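Local coordinates for Lin1840 protein (Listeria innocua serovar 6a, PDB 4ZOE) that probably hydrolyses terminal, non-reducing beta-D-glucosyl residues to release beta-D-glucose, and is involved in beta-1,2-glucan metabolism, at residues V500-F505 / D520-L525; I642-Q647 / H701-G706. The protein carries 1 engineered substitution. All coordinates share one frame; numbering follows the deposited sequence.

Overall arrangement
Contacts 1 and 2 are both buried strand pairs, but they lie in different domains, the family 3 C-terminal domain and the fibronectin type III-like domain. Their centres are about 30 Å apart and they share no elements. Contact 1 pairs parallel neighbours of an alpha/beta sheet, joined by a connection that contains one short helix, and is chiefly aliphatic between its backbone bonds, with carboxylates towards its two ends. Contact 2 joins antiparallel strands distant in sequence. One of its faces is aliphatic; the other carries tyrosine, phenylalanine, glutamine and arginine. At one end a partly exposed arginine shares a water with a glutamine, and a histidine lies close to the magnesium ion. The nearest atoms of the two contacts are about 15 Å apart.

Contact 1: V500-F505 / D520-L525; sequences VVITLF and DALLEL
Val500 and Asp520 start this parallel pairing with a polar junction. The amide N of Val500 donates to Asp520 OD2 at 2.9 Å, meeting the anti lone pair of the carboxylate, while Val500 O takes two donors in its carbonyl plane, Asp520 N at 2.9 Å and Ala521 N at 3.1 Å. Beyond this point the backbone bonds step from strand to strand: Ile502 N to Ala521 O, Leu523 N to Ile502 O, Leu504 N to Leu523 O (2.8 Å and almost straight at 175°), and Leu525 N to Leu504 O.

Apolar packing mostly follows the same register. On one face Ile502 CG2 rests on Leu522 CD1 at 3.7 Å, the two side chains crossing at a slant; on the other, Val501 CG1 faces the methyl of Ala521. At the far end Leu525 lies alongside Phe505, its CB over one ring face, 4.1 Å from the centroid of the Phe505 ring in a CH-pi contact. Leu525 CD2 also reaches diagonally to Thr503 CB at 3.7 Å.

Glu524 is the polar exception. A bend at chi2 (64°) turns its carboxylate back over Leu504, where Glu524 OE2 touches Leu504 CD2. Glu524 OE1 sits 3.1 Å from Leu504 O, but both are acceptors; instead Glu524 OE1 accepts from Trp526 N and OE2 from Asn506 ND2.

The two strands, linked through helix 513-516, form a beta-alpha-beta unit inside the mixed sheet. Strand 459-465 continues it beyond 500-505 and antiparallel strand 376-380 beyond 521-524, while helix 532-541 packs on Val501, Leu523, Phe505 and Leu525.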
loop_
_atom_site.group_PDB
_atom_site.type_symbol
_atom_site.label_atom_id
_atom_site.label_comp_id
_atom_site.label_asym_id
_atom_site.label_seq_id
_atom_site.Cartn_x
_atom_site.Cartn_y
_atom_site.Cartn_z
ATOM N N VAL A 500 -14.595 34.505 1.428
ATOM C CA VAL A 500 -14.755 33.413 2.341
ATOM C C VAL A 500 -13.415 32.938 2.914
ATOM O O VAL A 500 -12.466 32.628 2.132
ATOM C CB VAL A 500 -15.450 32.225 1.642
ATOM C CG1 VAL A 500 -15.630 31.068 2.619
ATOM C CG2 VAL A 500 -16.742 32.661 0.992
ATOM N N VAL A 501 -13.324 32.830 4.257
ATOM C CA VAL A 501 -12.247 32.074 4.891
ATOM C C VAL A 501 -12.871 30.761 5.388
ATOM O O VAL A 501 -13.802 30.798 6.161
ATOM C CB VAL A 501 -11.751 32.612 6.288
ATOM C CG1 VAL A 501 -10.540 31.822 6.813
ATOM C CG2 VAL A 501 -11.618 34.072 6.372
ATOM N N ILE A 502 -12.321 29.602 5.043
ATOM C CA ILE A 502 -12.738 28.321 5.601
ATOM C C ILE A 502 -11.784 27.989 6.731
ATOM O O ILE A 502 -10.542 28.032 6.528
ATOM C CB ILE A 502 -12.655 27.200 4.516
ATOM C CG1 ILE A 502 -13.794 27.392 3.557
ATOM C CG2 ILE A 502 -12.786 25.782 5.159
ATOM C CD1 ILE A 502 -13.771 26.570 2.274
ATOM N N THR A 503 -12.319 27.770 7.903
ATOM C CA THR A 503 -11.578 27.351 9.031
ATOM C C THR A 503 -11.913 25.849 9.181
ATOM O O THR A 503 -13.001 25.497 9.448
ATOM C CB THR A 503 -11.976 28.067 10.349
ATOM O OG1 THR A 503 -13.409 28.072 10.500
ATOM C CG2 THR A 503 -11.537 29.474 10.327
ATOM N N LEU A 504 -10.949 24.977 8.922
ATOM C CA LEU A 504 -11.152 23.512 8.875
ATOM C C LEU A 504 -10.627 22.804 10.149
ATOM O O LEU A 504 -9.483 23.042 10.547
ATOM C CB LEU A 504 -10.417 22.961 7.659
ATOM C CG LEU A 504 -10.529 21.469 7.416
ATOM C CD1 LEU A 504 -11.942 21.154 6.947
ATOM C CD2 LEU A 504 -9.520 21.037 6.401
ATOM N N PHE A 505 -11.493 22.029 10.796
ATOM C CA PHE A 505 -11.148 21.235 11.956
ATOM C C PHE A 505 -11.257 19.757 11.629
ATOM O O PHE A 505 -12.307 19.285 11.194
ATOM C CB PHE A 505 -12.104 21.604 13.099
ATOM C CG PHE A 505 -12.021 23.039 13.485
ATOM C CD1 PHE A 505 -12.693 24.008 12.758
ATOM C CD2 PHE A 505 -11.261 23.395 14.593
ATOM C CE1 PHE A 505 -12.583 25.326 13.117
ATOM C CE2 PHE A 505 -11.173 24.701 14.973
ATOM C CZ PHE A 505 -11.827 25.644 14.241
ATOM N N ASP A 520 -11.516 32.012 -0.512
ATOM C CA ASP A 520 -10.353 32.927 -0.684
ATOM C C ASP A 520 -9.221 32.641 0.251
ATOM O O ASP A 520 -8.076 32.867 -0.070
ATOM C CB ASP A 520 -10.816 34.356 -0.478
ATOM C CG ASP A 520 -11.949 34.706 -1.391
ATOM O OD1 ASP A 520 -11.641 34.944 -2.536
ATOM O OD2 ASP A 520 -13.122 34.622 -1.022
ATOM N N ALA A 521 -9.539 32.123 1.431
ATOM C CA ALA A 521 -8.544 31.728 2.435
ATOM C C ALA A 521 -8.943 30.359 3.029
ATOM O O ALA A 521 -10.138 29.994 3.075
ATOM C CB ALA A 521 -8.315 32.833 3.520
ATOM N N LEU A 522 -7.938 29.591 3.429
ATOM C CA LEU A 522 -8.104 28.263 4.052
ATOM C C LEU A 522 -7.126 28.098 5.203
ATOM O O LEU A 522 -5.980 28.101 4.967
ATOM C CB LEU A 522 -7.980 27.135 2.949
ATOM C CG LEU A 522 -7.965 25.682 3.459
ATOM C CD1 LEU A 522 -9.331 25.286 4.041
ATOM C CD2 LEU A 522 -7.604 24.755 2.315
ATOM N N LEU A 523 -7.615 27.922 6.409
ATOM C CA LEU A 523 -6.837 27.774 7.643
ATOM C C LEU A 523 -7.197 26.402 8.255
ATOM O O LEU A 523 -8.353 26.062 8.570
ATOM C CB LEU A 523 -7.120 28.927 8.639
ATOM C CG LEU A 523 -6.311 28.985 9.954
ATOM C CD1 LEU A 523 -4.836 29.162 9.658
ATOM C CD2 LEU A 523 -6.893 30.142 10.808
ATOM N N GLU A 524 -6.161 25.598 8.337
ATOM C CA GLU A 524 -6.205 24.263 8.891
ATOM C C GLU A 524 -5.885 24.370 10.395
ATOM O O GLU A 524 -4.741 24.568 10.764
ATOM C CB GLU A 524 -5.137 23.363 8.208
ATOM C CG GLU A 524 -4.901 22.006 8.854
ATOM C CD GLU A 524 -6.120 21.096 8.814
ATOM O OE1 GLU A 524 -7.026 21.308 9.665
ATOM O OE2 GLU A 524 -6.164 20.153 7.962
ATOM N N LEU A 525 -6.897 24.221 11.203
ATOM C CA LEU A 525 -6.719 24.286 12.651
ATOM C C LEU A 525 -6.558 22.945 13.308
ATOM O O LEU A 525 -6.272 22.882 14.545
ATOM C CB LEU A 525 -7.936 24.927 13.219
ATOM C CG LEU A 525 -8.208 26.416 13.253
ATOM C CD1 LEU A 525 -7.044 27.275 13.728
ATOM C CD2 LEU A 525 -8.921 26.966 12.061
#

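Contact 2: I642-Q647 / H701-G706; sequences IQVYLQ and HRVFVG
Arg702 NH1 donates to two acceptors, Gln647 OE1 at 2.9 Å and a water whose oxygen is 3.0 Å from Arg702 NH1. Both lie in the guanidinium plane, at its edge. The same water receives a weak bond from Gln647 NE2, closing a small polar ring at one end of this antiparallel strand pair in the fibronectin type III-like domain. The extended Gln647 chain (chi1 -180°) runs beside Arg702, yet amide and guanidinium planes are 56° apart, and the donor comes in well above the amide plane. At this same end of the strands, the His701 side chain lies about 4 Å from the magnesium ion bound by Asp648 and Thr650.

Paired backbone bonds link Gln643 with Gly706, Tyr645 with Phe704 and Gln647 with Arg702. Between them Val644 CA closes to 3.2 Å from Phe704 O, a short CA-H...O contact. The face bearing Val644, Leu646, Val703 and Val705 is aliphatic: Leu646 CD2 meets Val703 CG2 at 3.5 Å, and Phe678 and Leu680 of strand 673-680 pack against it.

On the face that holds Gln643, Tyr645 and Gln647, the Phe704 ring turns its edge to Gln647, Phe704 CE1 to Gln647 CB at 3.7 Å, and makes a cation-pi contact with Lys658. Farther along this face, Tyr645 OH donates to Gln643 OE1 over 2.6 Å, in the amide's carbonyl plane, while Gln643 NE2 bonds the carbonyls of Val641 and Gly599.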
loop_
_atom_site.group_PDB
_atom_site.type_symbol
_atom_site.label_atom_id
_atom_site.label_comp_id
_atom_site.label_asym_id
_atom_site.label_seq_id
_atom_site.Cartn_x
_atom_site.Cartn_y
_atom_site.Cartn_z
ATOM N N ILE A 642 12.733 27.169 9.000
ATOM C CA ILE A 642 13.800 26.900 8.098
ATOM C C ILE A 642 13.965 25.387 8.103
ATOM O O ILE A 642 14.031 24.793 9.142
ATOM C CB ILE A 642 15.116 27.612 8.535
ATOM C CG1 ILE A 642 14.872 29.131 8.599
ATOM C CG2 ILE A 642 16.229 27.264 7.650
ATOM C CD1 ILE A 642 16.085 29.909 9.176
ATOM N N GLN A 643 13.984 24.791 6.918
ATOM C CA GLN A 643 14.199 23.322 6.734
ATOM C C GLN A 643 15.404 23.011 5.936
ATOM O O GLN A 643 15.691 23.656 4.891
ATOM C CB GLN A 643 12.953 22.721 6.046
ATOM C CG GLN A 643 11.677 23.026 6.843
ATOM C CD GLN A 643 10.417 23.110 5.996
ATOM O OE1 GLN A 643 10.153 22.221 5.168
ATOM N NE2 GLN A 643 9.618 24.139 6.223
ATOM N N VAL A 644 16.129 21.985 6.384
ATOM C CA VAL A 644 17.274 21.534 5.620
ATOM C C VAL A 644 17.079 20.059 5.299
ATOM O O VAL A 644 16.938 19.245 6.185
ATOM C CB VAL A 644 18.615 21.748 6.376
ATOM C CG1 VAL A 644 19.745 21.446 5.487
ATOM C CG2 VAL A 644 18.748 23.189 6.904
ATOM N N TYR A 645 17.188 19.739 3.998
ATOM C CA TYR A 645 17.093 18.392 3.495
ATOM C C TYR A 645 18.387 17.928 2.854
ATOM O O TYR A 645 19.184 18.734 2.360
ATOM C CB TYR A 645 15.954 18.318 2.464
ATOM C CG TYR A 645 14.593 18.743 2.932
ATOM C CD1 TYR A 645 14.235 20.064 2.988
ATOM C CD2 TYR A 645 13.642 17.791 3.247
ATOM C CE1 TYR A 645 12.981 20.465 3.384
ATOM C CE2 TYR A 645 12.387 18.143 3.707
ATOM C CZ TYR A 645 12.055 19.491 3.780
ATOM O OH TYR A 645 10.826 19.876 4.137
ATOM N N LEU A 646 18.607 16.628 2.879
ATOM C CA LEU A 646 19.719 16.005 2.222
ATOM C C LEU A 646 19.207 14.933 1.222
ATOM O O LEU A 646 18.190 14.269 1.473
ATOM C CB LEU A 646 20.560 15.270 3.229
ATOM C CG LEU A 646 21.829 15.870 3.809
ATOM C CD1 LEU A 646 22.719 14.726 4.351
ATOM C CD2 LEU A 646 22.588 16.787 2.865
ATOM N N GLN A 647 19.890 14.789 0.102
ATOM C CA GLN A 647 19.701 13.752 -0.849
ATOM C C GLN A 647 21.023 13.047 -1.130
ATOM O O GLN A 647 22.059 13.706 -1.289
ATOM C CB GLN A 647 19.229 14.337 -2.182
ATOM C CG GLN A 647 19.001 13.265 -3.237
ATOM C CD GLN A 647 18.630 13.825 -4.622
ATOM O OE1 GLN A 647 18.729 15.027 -4.901
ATOM N NE2 GLN A 647 18.193 12.928 -5.488
ATOM N N HIS A 701 26.172 14.304 -2.554
ATOM C CA HIS A 701 24.931 14.649 -1.893
ATOM C C HIS A 701 24.440 16.036 -2.321
ATOM O O HIS A 701 25.235 16.955 -2.679
ATOM C CB HIS A 701 25.139 14.600 -0.351
ATOM C CG HIS A 701 25.384 13.219 0.141
ATOM N ND1 HIS A 701 24.435 12.458 0.786
ATOM C CD2 HIS A 701 26.460 12.425 -0.008
ATOM C CE1 HIS A 701 24.914 11.242 0.976
ATOM N NE2 HIS A 701 26.168 11.221 0.568
ATOM N N ARG A 702 23.130 16.218 -2.337
ATOM C CA ARG A 702 22.574 17.548 -2.457
ATOM C C ARG A 702 22.036 17.977 -1.179
ATOM O O ARG A 702 21.495 17.203 -0.498
ATOM C CB ARG A 702 21.501 17.620 -3.503
ATOM C CG ARG A 702 22.057 17.316 -4.873
ATOM C CD ARG A 702 20.914 17.403 -5.852
ATOM N NE ARG A 702 21.446 17.004 -7.149
ATOM C CZ ARG A 702 21.059 15.950 -7.895
ATOM N NH1 ARG A 702 20.084 15.153 -7.513
ATOM N NH2 ARG A 702 21.675 15.690 -9.040
ATOM N N VAL A 703 22.204 19.247 -0.871
ATOM C CA VAL A 703 21.719 19.860 0.322
ATOM C C VAL A 703 20.704 20.894 -0.106
ATOM O O VAL A 703 20.959 21.649 -1.034
ATOM C CB VAL A 703 22.875 20.600 1.111
ATOM C CG1 VAL A 703 22.387 21.143 2.486
ATOM C CG2 VAL A 703 23.995 19.658 1.422
ATOM N N PHE A 704 19.537 20.945 0.579
ATOM C CA PHE A 704 18.407 21.792 0.213
ATOM C C PHE A 704 18.076 22.624 1.401
ATOM O O PHE A 704 17.849 22.096 2.497
ATOM C CB PHE A 704 17.123 20.975 -0.212
ATOM C CG PHE A 704 17.350 19.974 -1.311
ATOM C CD1 PHE A 704 17.788 18.728 -1.035
ATOM C CD2 PHE A 704 17.080 20.299 -2.625
ATOM C CE1 PHE A 704 17.958 17.804 -2.006
ATOM C CE2 PHE A 704 17.224 19.381 -3.621
ATOM C CZ PHE A 704 17.712 18.114 -3.341
ATOM N N VAL A 705 18.069 23.948 1.227
ATOM C CA VAL A 705 17.705 24.803 2.284
ATOM C C VAL A 705 16.499 25.699 1.929
ATOM O O VAL A 705 16.486 26.400 0.947
ATOM C CB VAL A 705 18.897 25.735 2.617
ATOM C CG1 VAL A 705 18.512 26.603 3.816
ATOM C CG2 VAL A 705 20.105 24.925 2.893
ATOM N N GLY A 706 15.471 25.716 2.756
ATOM C CA GLY A 706 14.284 26.436 2.321
ATOM C C GLY A 706 13.225 26.484 3.396
ATOM O O GLY A 706 13.479 26.250 4.593
HETATM O O HOH W 1 18.668 12.827 -8.756
#